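Local coordinates for periplasmic binding protein (Mycobacterium smegmatis, PDB 4MDY), which probably binds an iron-bearing solute outside the membrane and delivers it to an ABC transporter for uptake, at residues W68-R71 with Q72-G75; E153-K156 with S157-R161; T198-L201 with T202-L206; L277-P280 with V281-D284. All blocks are in the same frame, centred on the assembly; numbering follows the deposited sequence.

Contact 1 (W68-R71 with Q72-G75); sequences WAQR and QLAG
L73 lies alongside Q70 on the last turn of a short helix, its methyl CD2 3.9 Å from OE1 of Q70. Both side chains run in the same direction: the leucine sets CG opposite the backbone N (chi1 -172°), while the glutamine bends at chi2 (-68°), and its NE2 is taken up by the carbonyl of V65. Beneath them the backbone is tight. L73 N donates to A69 O at 3.1 Å, and A74 N to Q70 O at 2.8 Å. A buried leucine suits the inward side of this turn, and the small A69 lets the chain sit close against D42 and L45 of helix 40-46.

The other side is looser. R71 is exposed, and its long chain turns at chi3, laying one face of the guanidinium over Q72, whose CG is 4.0 Å from NH2 of R71. A74 leaves the helix with positive phi, and both it and G75 are exposed. A water sits 2.9 Å from O of Q70 and 2.7 Å from O of A74, where the helix gives way to the loop.

W68, on the N-terminal side, has NE1 hydrogen-bonded to D42 and its ring stacked on W66 and packed against L277 and S278. Helix 67-73 is the crossover of the beta-alpha-beta unit between strands 53-55 and 79-81.

Contact 2 (E153-K156 with S157-R161); sequences ELIK and SVDDR
S157 N donates to E153 O at 2.8 Å, the first of four successive i to i+4 bonds that account for every backbone carbonyl from E153 to K156. V158 N reaches L154 O at 3.1 Å, D159 N reaches I155 O at 3.1 Å with a nearly straight N-H...O angle of 174°, and D160 N reaches K156 O at 2.9 Å. R161 N carries the pattern on to S157 O.

The side chains find their polar partners elsewhere. D159, with CG opposite its own carbonyl carbon (chi1 -74°), lies beside I155, OD2 being 4.2 Å from the methyl CG2. That carboxylate is well satisfied: OD2 forms a salt bridge with K135 and OD1 takes a probable hydrogen bond from NE2 of Q203. R161 likewise turns its guanidinium away, toward helix 279-294. D160 is different: it is exposed, and it brings OD2 to 3.4 Å from K156 O, two acceptors and so no bond.

Residue types follow the faces of the helix. I155 and V158 meet helix 134-144, V158 also touches Y279, and the charged E153, K156 and D160 line the solvent side. Such an unbroken alpha-helix matches the long connecting helix, here 148-168, that joins the two lobes in binding proteins of this family.

Contact 3 (T198-L201 with T202-L206); sequences TDFL and TQMGL
A Schellman motif ends the helix 199-203, and its two defining bonds fold the chain back over the last turn: L206 N donates to L201 O at 3.2 Å, while G205 N, inside that loop, donates to T202 O at 3.0 Å. G205 makes the turn with phi of 106°, a backbone angle at which a beta carbon would collide with the preceding carbonyl oxygen, so glycine fits the place. The apolar contact that usually accompanies this motif is present too: CD1 of L206 meets CD2 of L201 at 3.8 Å as the two leucines cross obliquely. Both are buried, L201 against V208 and L206 against L290 and L294 of the C-terminal helix. L201 O also receives a weak bond from M204 N, whose main acceptor is F200 O.

At the front of the helix, T198 O accepts from T202 N at 3.3 Å and from L201 N. The hydroxyl of T198 lies 2.6 Å from a water that also binds T202 OG1 at 3.0 Å and, weakly, D199 OD1; the exposed D199 and T202 suit the water, while the buried T198 hydroxyl is held by G195 O as well.

The buried side is apolar. F200 has chi1 of 78°, CG lodged between backbone N and carbonyl carbon, which turns the ring back under L201; CG of that leucine stands 3.6 Å above one face. Selenomethionine M204, extended beyond CG, brings its methyl CE to the ring edge, 4.0 Å from F200 CD2.

Contact 4 (L277-P280 with V281-D284); sequences LSYP and VVAD
The carbonyl oxygen of S278 is gripped by two amides of the following turn: V282 N bonds to it at 3.3 Å in the carbonyl plane, and V281 N approaches to 2.9 Å, but with an N-H...O angle of only 122°, a weak bond. From there the helix settles into regular pairing, A283 N to Y279 O at 2.9 Å, again in the carbonyl plane, and D284 N to P280 O at 3.0 Å. Proline suits the first turn, because its nitrogen has no hydrogen, which costs nothing where there is no earlier helical carbonyl to bond.

Side chains pack around this backbone. Y279 and V282 lie side by side, the valine methyl CG2 coming obliquely to ring atom CD1 at 4.1 Å. The tyrosine ring is wedged elsewhere by W134 and F162, each edge-to-face. Beta-branched V281 presses its CB to 3.2 Å from S278 O; its CG2, set opposite its own carbonyl carbon, lies near both S278 O and L277 O. V281 and V282 also reach A270 of helix 265-273, which accepts a hydrogen bond from S278 OG through its carbonyl. A283, small enough to pass close, packs on F162.

The exposed D284 sets CG 3.5 Å from P280 O, while its OD1 forms a salt bridge with NH2 of R161. Backbone bonds thus shape this start of the helix and apolar groups fill its inner side; the buried serine hydroxyl is satisfied by a carbonyl, and the one carboxylate is balanced by an arginine, probably keeping it charged.

How the contacts relate
Along the chain the four contacts come in series, each a continuous piece of helix or helix end; none nests within or crosses another, and none closes a long loop. Contact 1 lies on helix 67-73, probably in one lobe, contact 2 on the connecting helix 148-168, contact 3 on helix 199-203, probably in the other lobe, and contact 4 at the start of helix 279-294, where the chain returns to touch all three. Its L277, S278 and V281 meet W68 or Q72, its D284 ties it to contact 2, and its V282 and Y279 pack on F200. The probable D159-Q203 bond joins contacts 2 and 3. Contacts 1 and 3 stay about 12 Å apart at their nearest atoms.

Contact 1 (W68-R71 with Q72-G75)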
loop_
_atom_site.group_PDB
_atom_site.type_symbol
_atom_site.label_atom_id
_atom_site.label_comp_id
_atom_site.label_asym_id
_atom_site.label_seq_id
_atom_site.Cartn_x
_atom_site.Cartn_y
_atom_site.Cartn_z
ATOM N N TRP A 68 6.702 -8.456 -6.697
ATOM C CA TRP A 68 6.034 -9.431 -5.825
ATOM C C TRP A 68 4.700 -9.958 -6.374
ATOM O O TRP A 68 4.130 -10.885 -5.811
ATOM C CB TRP A 68 5.819 -8.831 -4.435
ATOM C CG TRP A 68 5.050 -7.565 -4.473
ATOM C CD1 TRP A 68 3.702 -7.433 -4.627
ATOM C CD2 TRP A 68 5.577 -6.236 -4.397
ATOM N NE1 TRP A 68 3.357 -6.110 -4.635
ATOM C CE2 TRP A 68 4.487 -5.351 -4.498
ATOM C CE3 TRP A 68 6.868 -5.707 -4.250
ATOM C CZ2 TRP A 68 4.639 -3.962 -4.449
ATOM C CZ3 TRP A 68 7.017 -4.322 -4.193
ATOM C CH2 TRP A 68 5.908 -3.471 -4.293
ATOM N N ALA A 69 4.188 -9.359 -7.449
ATOM C CA ALA A 69 2.961 -9.838 -8.078
ATOM C C ALA A 69 3.149 -10.313 -9.528
ATOM O O ALA A 69 2.180 -10.720 -10.170
ATOM C CB ALA A 69 1.889 -8.767 -8.008
ATOM N N GLN A 70 4.390 -10.295 -10.022
ATOM C CA GLN A 70 4.684 -10.675 -11.411
ATOM C C GLN A 70 4.467 -12.162 -11.710
ATOM O O GLN A 70 3.947 -12.509 -12.771
ATOM C CB GLN A 70 6.117 -10.254 -11.790
ATOM C CG GLN A 70 6.219 -8.801 -12.231
ATOM C CD GLN A 70 5.524 -8.562 -13.562
ATOM O OE1 GLN A 70 5.395 -9.486 -14.368
ATOM N NE2 GLN A 70 5.058 -7.326 -13.795
ATOM N N ARG A 71 4.863 -13.032 -10.781
ATOM C CA ARG A 71 4.611 -14.477 -10.886
ATOM C C ARG A 71 3.125 -14.748 -11.127
ATOM O O ARG A 71 2.756 -15.542 -11.998
ATOM C CB ARG A 71 5.049 -15.194 -9.595
ATOM C CG ARG A 71 4.777 -16.698 -9.572
ATOM C CD ARG A 71 5.020 -17.323 -8.197
ATOM N NE ARG A 71 3.876 -17.193 -7.282
ATOM C CZ ARG A 71 2.753 -17.915 -7.341
ATOM N NH1 ARG A 71 2.579 -18.836 -8.286
ATOM N NH2 ARG A 71 1.784 -17.710 -6.449
ATOM N N GLN A 72 2.288 -14.077 -10.345
ATOM C CA GLN A 72 0.842 -14.264 -10.403
ATOM C C GLN A 72 0.267 -13.713 -11.716
ATOM O O GLN A 72 -0.705 -14.235 -12.252
ATOM C CB GLN A 72 0.173 -13.580 -9.205
ATOM C CG GLN A 72 0.510 -14.206 -7.853
ATOM C CD GLN A 72 1.832 -13.739 -7.263
ATOM O OE1 GLN A 72 2.679 -13.145 -7.944
ATOM N NE2 GLN A 72 2.022 -14.021 -5.984
ATOM N N LEU A 73 0.869 -12.647 -12.223
ATOM C CA LEU A 73 0.485 -12.101 -13.514
ATOM C C LEU A 73 0.869 -13.081 -14.616
ATOM O O LEU A 73 0.133 -13.260 -15.586
ATOM C CB LEU A 73 1.173 -10.752 -13.730
ATOM C CG LEU A 73 0.729 -9.948 -14.947
ATOM C CD1 LEU A 73 -0.727 -9.533 -14.808
ATOM C CD2 LEU A 73 1.629 -8.736 -15.133
ATOM N N ALA A 74 2.024 -13.720 -14.440
ATOM C CA ALA A 74 2.581 -14.653 -15.409
ATOM C C ALA A 74 2.666 -13.967 -16.772
ATOM O O ALA A 74 3.228 -12.876 -16.867
ATOM C CB ALA A 74 1.766 -15.941 -15.450
ATOM N N GLY A 75 2.097 -14.567 -17.814
ATOM C CA GLY A 75 2.246 -14.037 -19.173
ATOM C C GLY A 75 1.189 -13.036 -19.603
ATOM O O GLY A 75 1.184 -12.610 -20.758
HETATM O O HOH W 1 5.369 -12.259 -15.270
#

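Contact 2 (E153-K156 with S157-R161)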
loop_
_atom_site.group_PDB
_atom_site.type_symbol
_atom_site.label_atom_id
_atom_site.label_comp_id
_atom_site.label_asym_id
_atom_site.label_seq_id
_atom_site.Cartn_x
_atom_site.Cartn_y
_atom_site.Cartn_z
ATOM N N GLU A 153 -7.740 -15.973 4.734
ATOM C CA GLU A 153 -6.474 -16.667 4.977
ATOM C C GLU A 153 -5.250 -15.784 4.699
ATOM O O GLU A 153 -4.312 -15.769 5.492
ATOM C CB GLU A 153 -6.393 -17.938 4.124
ATOM C CG GLU A 153 -5.086 -18.697 4.271
ATOM C CD GLU A 153 -4.853 -19.175 5.690
ATOM O OE1 GLU A 153 -5.847 -19.407 6.428
ATOM O OE2 GLU A 153 -3.672 -19.312 6.065
ATOM N N LEU A 154 -5.270 -15.055 3.581
ATOM C CA LEU A 154 -4.157 -14.174 3.205
ATOM C C LEU A 154 -3.947 -13.052 4.231
ATOM O O LEU A 154 -2.814 -12.740 4.595
ATOM C CB LEU A 154 -4.385 -13.572 1.813
ATOM C CG LEU A 154 -4.090 -14.485 0.622
ATOM C CD1 LEU A 154 -4.956 -14.099 -0.568
ATOM C CD2 LEU A 154 -2.609 -14.445 0.252
ATOM N N ILE A 155 -5.039 -12.464 4.707
ATOM C CA ILE A 155 -4.962 -11.443 5.756
ATOM C C ILE A 155 -4.354 -12.034 7.043
ATOM O O ILE A 155 -3.458 -11.435 7.650
ATOM C CB ILE A 155 -6.349 -10.818 6.031
ATOM C CG1 ILE A 155 -6.819 -10.011 4.809
ATOM C CG2 ILE A 155 -6.303 -9.916 7.263
ATOM C CD1 ILE A 155 -8.287 -9.606 4.834
ATOM N N LYS A 156 -4.838 -13.209 7.441
ATOM C CA LYS A 156 -4.278 -13.952 8.580
ATOM C C LYS A 156 -2.782 -14.198 8.424
ATOM O O LYS A 156 -2.016 -14.041 9.373
ATOM C CB LYS A 156 -4.948 -15.321 8.725
ATOM C CG LYS A 156 -6.279 -15.320 9.447
ATOM C CD LYS A 156 -6.913 -16.706 9.415
ATOM C CE LYS A 156 -8.345 -16.674 9.934
ATOM N NZ LYS A 156 -8.980 -18.019 9.948
ATOM N N SER A 157 -2.393 -14.617 7.224
ATOM C CA SER A 157 -1.000 -14.947 6.912
ATOM C C SER A 157 -0.065 -13.747 7.104
ATOM O O SER A 157 1.025 -13.887 7.651
ATOM C CB SER A 157 -0.902 -15.464 5.475
ATOM O OG SER A 157 0.411 -15.888 5.185
ATOM N N VAL A 158 -0.500 -12.576 6.646
ATOM C CA VAL A 158 0.258 -11.336 6.822
ATOM C C VAL A 158 0.409 -10.980 8.296
ATOM O O VAL A 158 1.513 -10.694 8.750
ATOM C CB VAL A 158 -0.396 -10.163 6.064
ATOM C CG1 VAL A 158 0.198 -8.823 6.493
ATOM C CG2 VAL A 158 -0.249 -10.363 4.563
ATOM N N ASP A 159 -0.700 -11.001 9.036
ATOM C CA ASP A 159 -0.665 -10.728 10.475
ATOM C C ASP A 159 0.323 -11.662 11.176
ATOM O O ASP A 159 1.142 -11.218 11.994
ATOM C CB ASP A 159 -2.062 -10.885 11.096
ATOM C CG ASP A 159 -3.004 -9.740 10.741
ATOM O OD1 ASP A 159 -2.527 -8.672 10.294
ATOM O OD2 ASP A 159 -4.234 -9.905 10.915
ATOM N N ASP A 160 0.250 -12.947 10.837
ATOM C CA ASP A 160 1.138 -13.959 11.413
ATOM C C ASP A 160 2.611 -13.719 11.084
ATOM O O ASP A 160 3.468 -13.936 11.932
ATOM C CB ASP A 160 0.736 -15.365 10.952
ATOM C CG ASP A 160 -0.586 -15.832 11.554
ATOM O OD1 ASP A 160 -1.091 -15.201 12.511
ATOM O OD2 ASP A 160 -1.125 -16.843 11.061
ATOM N N ARG A 161 2.907 -13.291 9.862
ATOM C CA ARG A 161 4.288 -12.922 9.505
ATOM C C ARG A 161 4.851 -11.849 10.436
ATOM O O ARG A 161 5.962 -11.991 10.942
ATOM C CB ARG A 161 4.388 -12.438 8.053
ATOM C CG ARG A 161 4.230 -13.518 6.990
ATOM C CD ARG A 161 5.287 -14.615 7.067
ATOM N NE ARG A 161 6.660 -14.101 6.981
ATOM C CZ ARG A 161 7.281 -13.752 5.852
ATOM N NH1 ARG A 161 6.674 -13.842 4.669
ATOM N NH2 ARG A 161 8.529 -13.302 5.909
#

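Contact 3 (T198-L201 with T202-L206)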
loop_
_atom_site.group_PDB
_atom_site.type_symbol
_atom_site.label_atom_id
_atom_site.label_comp_id
_atom_site.label_asym_id
_atom_site.label_seq_id
_atom_site.Cartn_x
_atom_site.Cartn_y
_atom_site.Cartn_z
ATOM N N THR A 198 0.765 2.276 9.885
ATOM C CA THR A 198 1.867 1.950 10.800
ATOM C C THR A 198 1.605 0.682 11.621
ATOM O O THR A 198 2.460 0.269 12.400
ATOM C CB THR A 198 2.184 3.122 11.754
ATOM O OG1 THR A 198 1.026 3.457 12.531
ATOM C CG2 THR A 198 2.629 4.350 10.963
ATOM N N ASP A 199 0.439 0.056 11.447
ATOM C CA ASP A 199 0.100 -1.141 12.230
ATOM C C ASP A 199 1.164 -2.226 12.114
ATOM O O ASP A 199 1.497 -2.880 13.105
ATOM C CB ASP A 199 -1.259 -1.727 11.823
ATOM C CG ASP A 199 -2.437 -0.958 12.403
ATOM O OD1 ASP A 199 -2.250 -0.172 13.359
ATOM O OD2 ASP A 199 -3.564 -1.152 11.899
ATOM N N PHE A 200 1.702 -2.419 10.915
ATOM C CA PHE A 200 2.707 -3.450 10.715
ATOM C C PHE A 200 3.932 -3.239 11.607
ATOM O O PHE A 200 4.518 -4.207 12.060
ATOM C CB PHE A 200 3.105 -3.586 9.239
ATOM C CG PHE A 200 4.041 -2.527 8.742
ATOM C CD1 PHE A 200 3.563 -1.297 8.300
ATOM C CD2 PHE A 200 5.405 -2.771 8.673
ATOM C CE1 PHE A 200 4.433 -0.330 7.822
ATOM C CE2 PHE A 200 6.276 -1.811 8.184
ATOM C CZ PHE A 200 5.792 -0.590 7.758
ATOM N N LEU A 201 4.289 -1.984 11.872
ATOM C CA LEU A 201 5.420 -1.678 12.743
ATOM C C LEU A 201 5.093 -2.020 14.190
ATOM O O LEU A 201 5.916 -2.622 14.893
ATOM C CB LEU A 201 5.817 -0.208 12.630
ATOM C CG LEU A 201 6.346 0.237 11.263
ATOM C CD1 LEU A 201 6.434 1.751 11.211
ATOM C CD2 LEU A 201 7.696 -0.391 10.965
ATOM N N THR A 202 3.894 -1.637 14.619
ATOM C CA THR A 202 3.399 -1.934 15.959
ATOM C C THR A 202 3.332 -3.451 16.190
ATOM O O THR A 202 3.714 -3.938 17.259
ATOM C CB THR A 202 2.019 -1.270 16.189
ATOM O OG1 THR A 202 2.164 0.155 16.115
ATOM C CG2 THR A 202 1.432 -1.635 17.552
ATOM N N GLN A 203 2.867 -4.186 15.181
ATOM C CA GLN A 203 2.769 -5.656 15.241
ATOM C C GLN A 203 4.132 -6.346 15.362
ATOM O O GLN A 203 4.228 -7.445 15.907
ATOM C CB GLN A 203 2.077 -6.205 13.994
ATOM C CG GLN A 203 0.580 -5.976 13.904
ATOM C CD GLN A 203 0.020 -6.472 12.572
ATOM O OE1 GLN A 203 0.214 -5.845 11.531
ATOM N NE2 GLN A 203 -0.660 -7.609 12.598
HETATM N N MSE A 204 5.173 -5.704 14.837
HETATM C CA MSE A 204 6.543 -6.205 14.976
HETATM C C MSE A 204 7.142 -5.894 16.330
HETATM O O MSE A 204 8.256 -6.331 16.623
HETATM C CB MSE A 204 7.433 -5.575 13.908
HETATM C CG MSE A 204 7.196 -6.138 12.515
HETATM SE SE MSE A 204 8.431 -5.180 11.317
HETATM C CE MSE A 204 7.927 -5.818 9.530
ATOM N N GLY A 205 6.430 -5.124 17.158
ATOM C CA GLY A 205 6.866 -4.828 18.523
ATOM C C GLY A 205 7.390 -3.422 18.735
ATOM O O GLY A 205 7.677 -3.034 19.865
ATOM N N LEU A 206 7.497 -2.651 17.657
ATOM C CA LEU A 206 8.012 -1.287 17.727
ATOM C C LEU A 206 6.986 -0.317 18.294
ATOM O O LEU A 206 5.777 -0.582 18.287
ATOM C CB LEU A 206 8.424 -0.798 16.336
ATOM C CG LEU A 206 9.540 -1.582 15.660
ATOM C CD1 LEU A 206 9.603 -1.262 14.175
ATOM C CD2 LEU A 206 10.874 -1.292 16.328
HETATM O O HOH W 2 0.354 1.753 14.419
#

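Contact 4 (L277-P280 with V281-D284)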
loop_
_atom_site.group_PDB
_atom_site.type_symbol
_atom_site.label_atom_id
_atom_site.label_comp_id
_atom_site.label_asym_id
_atom_site.label_seq_id
_atom_site.Cartn_x
_atom_site.Cartn_y
_atom_site.Cartn_z
ATOM N N LEU A 277 0.172 -9.295 -1.058
ATOM C CA LEU A 277 1.393 -9.781 -1.683
ATOM C C LEU A 277 2.619 -8.955 -1.318
ATOM O O LEU A 277 3.727 -9.489 -1.310
ATOM C CB LEU A 277 1.239 -9.835 -3.207
ATOM C CG LEU A 277 0.209 -10.825 -3.749
ATOM C CD1 LEU A 277 0.168 -10.757 -5.272
ATOM C CD2 LEU A 277 0.511 -12.242 -3.291
ATOM N N SER A 278 2.440 -7.669 -1.018
ATOM C CA SER A 278 3.591 -6.804 -0.764
ATOM C C SER A 278 4.068 -6.873 0.690
ATOM O O SER A 278 5.273 -6.796 0.961
ATOM C CB SER A 278 3.313 -5.362 -1.197
ATOM O OG SER A 278 2.731 -4.574 -0.179
ATOM N N TYR A 279 3.139 -7.032 1.623
ATOM C CA TYR A 279 3.521 -7.071 3.035
ATOM C C TYR A 279 4.475 -8.218 3.420
ATOM O O TYR A 279 5.339 -8.014 4.272
ATOM C CB TYR A 279 2.292 -7.062 3.957
ATOM C CG TYR A 279 1.846 -5.687 4.426
ATOM C CD1 TYR A 279 2.769 -4.694 4.779
ATOM C CD2 TYR A 279 0.493 -5.391 4.553
ATOM C CE1 TYR A 279 2.351 -3.443 5.208
ATOM C CE2 TYR A 279 0.067 -4.152 4.993
ATOM C CZ TYR A 279 0.993 -3.182 5.323
ATOM O OH TYR A 279 0.553 -1.958 5.760
ATOM N N PRO A 280 4.322 -9.417 2.815
ATOM C CA PRO A 280 5.346 -10.460 2.988
ATOM C C PRO A 280 6.757 -10.006 2.611
ATOM O O PRO A 280 7.719 -10.404 3.270
ATOM C CB PRO A 280 4.852 -11.589 2.075
ATOM C CG PRO A 280 3.364 -11.452 2.133
ATOM C CD PRO A 280 3.119 -9.960 2.155
ATOM N N VAL A 281 6.882 -9.168 1.584
ATOM C CA VAL A 281 8.191 -8.601 1.214
ATOM C C VAL A 281 8.733 -7.692 2.328
ATOM O O VAL A 281 9.932 -7.703 2.623
ATOM C CB VAL A 281 8.117 -7.818 -0.115
ATOM C CG1 VAL A 281 9.424 -7.083 -0.398
ATOM C CG2 VAL A 281 7.767 -8.754 -1.260
ATOM N N VAL A 282 7.843 -6.921 2.952
ATOM C CA VAL A 282 8.211 -6.067 4.081
ATOM C C VAL A 282 8.666 -6.933 5.257
ATOM O O VAL A 282 9.686 -6.637 5.885
ATOM C CB VAL A 282 7.048 -5.137 4.505
ATOM C CG1 VAL A 282 7.427 -4.293 5.715
ATOM C CG2 VAL A 282 6.607 -4.248 3.341
ATOM N N ALA A 283 7.931 -8.008 5.541
ATOM C CA ALA A 283 8.289 -8.903 6.647
ATOM C C ALA A 283 9.625 -9.620 6.389
ATOM O O ALA A 283 10.334 -9.965 7.331
ATOM C CB ALA A 283 7.177 -9.908 6.915
ATOM N N ASP A 284 9.970 -9.835 5.123
ATOM C CA ASP A 284 11.263 -10.433 4.776
ATOM C C ASP A 284 12.405 -9.439 4.926
ATOM O O ASP A 284 13.407 -9.739 5.577
ATOM C CB ASP A 284 11.269 -10.966 3.339
ATOM C CG ASP A 284 10.679 -12.352 3.220
ATOM O OD1 ASP A 284 10.571 -13.059 4.244
ATOM O OD2 ASP A 284 10.331 -12.745 2.090
#